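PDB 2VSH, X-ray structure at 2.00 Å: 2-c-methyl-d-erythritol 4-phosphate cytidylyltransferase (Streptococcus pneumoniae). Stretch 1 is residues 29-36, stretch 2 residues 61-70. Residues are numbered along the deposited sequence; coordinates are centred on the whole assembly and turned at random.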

# COMPACT_ATOMS: atom_id res chain seq x y z
N GLY A 29 14.27 18.77 4.77
CA GLY A 29 14.58 20.14 4.41
C GLY A 29 15.59 20.63 5.41
O GLY A 29 16.75 20.24 5.37
N ASP A 30 15.14 21.46 6.35
CA ASP A 30 16.04 22.02 7.35
C ASP A 30 15.53 21.88 8.80
O ASP A 30 16.10 22.47 9.73
N ARG A 31 14.50 21.06 8.98
CA ARG A 31 13.86 20.84 10.28
C ARG A 31 13.45 19.39 10.43
O ARG A 31 13.10 18.76 9.42
N PRO A 32 13.49 18.85 11.67
CA PRO A 32 13.09 17.45 11.90
C PRO A 32 11.67 17.19 11.47
O PRO A 32 10.80 18.07 11.61
N ILE A 33 11.42 15.99 10.95
CA ILE A 33 10.07 15.61 10.54
C ILE A 33 9.03 15.93 11.61
O ILE A 33 7.96 16.48 11.30
N LEU A 34 9.35 15.60 12.87
CA LEU A 34 8.43 15.85 13.98
C LEU A 34 8.01 17.32 14.05
O LEU A 34 6.85 17.63 14.34
N ILE A 35 8.96 18.20 13.80
CA ILE A 35 8.72 19.65 13.85
C ILE A 35 7.76 20.11 12.74
O ILE A 35 6.84 20.89 13.01
N HIS A 36 7.99 19.62 11.52
CA HIS A 36 7.10 19.88 10.39
C HIS A 36 5.66 19.53 10.76
O HIS A 36 4.72 20.28 10.46
N HIS A 61 14.97 15.26 24.47
CA HIS A 61 15.40 15.58 23.11
C HIS A 61 14.27 16.28 22.35
O HIS A 61 14.49 17.33 21.74
N ALA A 62 13.07 15.72 22.39
CA ALA A 62 11.89 16.37 21.83
C ALA A 62 11.68 17.79 22.38
O ALA A 62 11.29 18.67 21.64
N GLU A 63 11.92 17.98 23.68
CA GLU A 63 11.82 19.31 24.31
C GLU A 63 12.89 20.28 23.79
O GLU A 63 12.60 21.46 23.57
N ASP A 64 14.11 19.79 23.57
CA ASP A 64 15.16 20.59 22.93
C ASP A 64 14.72 21.07 21.54
O ASP A 64 14.90 22.24 21.19
N LEU A 65 14.14 20.17 20.75
CA LEU A 65 13.68 20.48 19.39
C LEU A 65 12.62 21.59 19.37
O LEU A 65 12.67 22.50 18.53
N VAL A 66 11.67 21.52 20.30
CA VAL A 66 10.66 22.56 20.49
C VAL A 66 11.30 23.90 20.88
O VAL A 66 10.98 24.93 20.29
N ASP A 67 12.22 23.86 21.84
CA ASP A 67 12.95 25.07 22.23
C ASP A 67 13.67 25.68 21.04
O ASP A 67 13.67 26.90 20.87
N LYS A 68 14.27 24.82 20.23
CA LYS A 68 15.11 25.24 19.11
C LYS A 68 14.30 25.69 17.90
O LYS A 68 14.61 26.71 17.28
N TYR A 69 13.29 24.90 17.54
CA TYR A 69 12.58 25.11 16.28
C TYR A 69 11.25 25.85 16.41
O TYR A 69 10.80 26.47 15.46
N LEU A 70 10.64 25.78 17.59
CA LEU A 70 9.31 26.34 17.81
C LEU A 70 9.18 27.10 19.15
O LEU A 70 8.21 26.90 19.87

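The contact between residues 29-36 and 61-70 is an apolar one: no hydrogen bond crosses it, and its 395 Å² of buried surface, both sides summed, is shared between the start of the helix in stretch 1, the residues leading into it, one flank of the helix in stretch 2, and Leu 70 just beyond that helix. Two residues dominate, Ile 35 with 94 Å² covered by the other stretch and Tyr 69 with 80 Å²; their CA atoms, 7.1 Å apart, also mark where the backbones are in register.

Ile 35 points its CA-to-CB bond toward stretch 2, with chi1 at -68° (m) and chi2 at -58° (m). This conformation carries CD1 against the helix, where several contacts converge on it. Ile 35 CD1 lies 3.8 Å from the backbone atom Leu 65 O, 4.1 Å from Leu 65 CB and 3.8 Å from Leu 70 CD1. The methyl thus reaches the helix backbone itself as well as the side chains around it. Ile 35 CG2 makes the closest approach to Tyr 69, 3.7 Å from Tyr 69 CB, and Ile 35 CD1 is also near that atom, at 4.1 Å. Leu 70, the first residue after the helix to leave helical phi/psi, also points toward stretch 1, and its m, t rotamer (chi1 -63°, chi2 166°) places CD1 within reach of the isoleucine.

Tyr 69 points toward stretch 1 with chi1 at -71° (m) and chi2 at 99°, which lays its ring alongside the segment leading into the helix of stretch 1. The best-defined interaction is with Pro 32, the N-cap residue of that helix. Pro 32 CD stands 3.8 Å from the centroid of the Tyr 69 ring and only 18° off the ring normal, so it is placed over the face in CH-pi geometry; the closest atom pair is Pro 32 CD to Tyr 69 CE1, at 3.6 Å. Around the same ring, Arg 31 CG approaches Tyr 69 CD2 to 3.3 Å and the backbone atom Asp 30 O lies 3.7 Å from Tyr 69 CE2, both obliquely. The arginine therefore contributes an aliphatic part of its side chain here, while its NE and NH2 are hydrogen-bonded elsewhere in the structure.

Pro 32 and Leu 65, each with 48 Å² covered, extend the apolar patch. Both point toward the opposing stretch, and Pro 32 CG meets Leu 65 CG at 3.9 Å. The proline ring has a C-gamma exo pucker, whereas Leu 65 has both chi angles between wells (-98° and 21°). Farther along, Leu 34, with chi1 at 175° (t) and chi2 at 62° (p), also points toward the helix, but its CD2 comes no nearer than 4.5 Å to Ala 62 CB, a looser contact.

Sequence position separates these residues from those that stay out. Ala 62, Leu 65, Val 66 and Tyr 69 follow the three- and four-residue spacing of one helix flank, whereas Glu 63, Asp 64 and Asp 67 are exposed and have no area covered by stretch 1.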

# COMPACT_ATOMS: atom_id res chain seq x y z
CB ASP A 30 16.39 23.47 6.98
CG ASP A 30 17.20 23.57 5.67
OD1 ASP A 30 18.41 23.23 5.67
OD2 ASP A 30 16.63 24.00 4.64
CB ARG A 31 12.63 21.74 10.40
CG ARG A 31 12.99 23.15 10.84
CD ARG A 31 12.10 24.24 10.26
NE ARG A 31 10.76 23.79 9.91
CZ ARG A 31 10.26 23.86 8.68
NH1 ARG A 31 10.99 24.35 7.69
NH2 ARG A 31 9.03 23.44 8.44
CB PRO A 32 13.19 17.29 13.43
CG PRO A 32 14.09 18.38 13.89
CD PRO A 32 13.89 19.52 12.91
CB ILE A 33 10.01 14.11 10.09
CG1 ILE A 33 10.81 13.94 8.78
CG2 ILE A 33 8.55 13.67 9.87
CD1 ILE A 33 11.21 12.49 8.43
CB LEU A 34 9.06 15.44 15.32
CG LEU A 34 8.25 15.76 16.58
CD1 LEU A 34 6.87 15.04 16.61
CD2 LEU A 34 9.05 15.47 17.84
CB ILE A 35 10.05 20.44 13.83
CG1 ILE A 35 10.83 20.21 15.13
CG2 ILE A 35 9.80 21.94 13.55
CD1 ILE A 35 10.06 20.61 16.44
CB HIS A 36 7.47 19.01 9.18
CG HIS A 36 8.70 19.45 8.47
ND1 HIS A 36 8.69 20.46 7.52
CD2 HIS A 36 9.98 19.01 8.53
CE1 HIS A 36 9.92 20.63 7.05
NE2 HIS A 36 10.71 19.76 7.65
CB HIS A 61 15.86 14.33 22.36
CG HIS A 61 16.21 14.59 20.93
ND1 HIS A 61 17.39 15.20 20.56
CD2 HIS A 61 15.52 14.37 19.79
CE1 HIS A 61 17.41 15.33 19.24
NE2 HIS A 61 16.29 14.83 18.75
CB ALA A 62 10.64 15.51 22.04
CB GLU A 63 11.85 19.21 25.84
CG GLU A 63 10.65 18.44 26.40
CD GLU A 63 10.64 18.26 27.91
OE1 GLU A 63 11.72 18.02 28.51
OE2 GLU A 63 9.54 18.36 28.49
CB ASP A 64 16.48 19.79 22.79
CG ASP A 64 17.18 19.54 24.13
OD1 ASP A 64 16.73 20.10 25.15
OD2 ASP A 64 18.19 18.79 24.15
CB LEU A 65 13.14 19.22 18.72
CG LEU A 65 13.98 18.37 17.76
CD1 LEU A 65 15.51 18.54 17.86
CD2 LEU A 65 13.56 16.91 17.84
CB VAL A 66 9.60 22.15 21.54
CG1 VAL A 66 8.68 23.33 21.91
CG2 VAL A 66 8.79 20.97 21.02
CB ASP A 67 13.96 24.76 23.34
CG ASP A 67 13.31 24.60 24.70
OD1 ASP A 67 12.12 24.93 24.85
OD2 ASP A 67 14.01 24.15 25.64
CB LYS A 68 16.05 24.11 18.69
CG LYS A 68 17.10 24.54 17.65
CD LYS A 68 17.97 23.38 17.19
CE LYS A 68 19.28 23.86 16.60
NZ LYS A 68 19.10 24.82 15.48
CB TYR A 69 12.40 23.78 15.50
CG TYR A 69 13.70 23.27 14.94
CD1 TYR A 69 14.42 22.27 15.59
CD2 TYR A 69 14.24 23.83 13.78
CE1 TYR A 69 15.65 21.81 15.07
CE2 TYR A 69 15.45 23.39 13.26
CZ TYR A 69 16.14 22.38 13.89
OH TYR A 69 17.34 21.97 13.37
CB LEU A 70 8.27 25.21 17.75
CG LEU A 70 8.10 24.44 16.45
CD1 LEU A 70 7.29 23.19 16.72
CD2 LEU A 70 7.42 25.28 15.37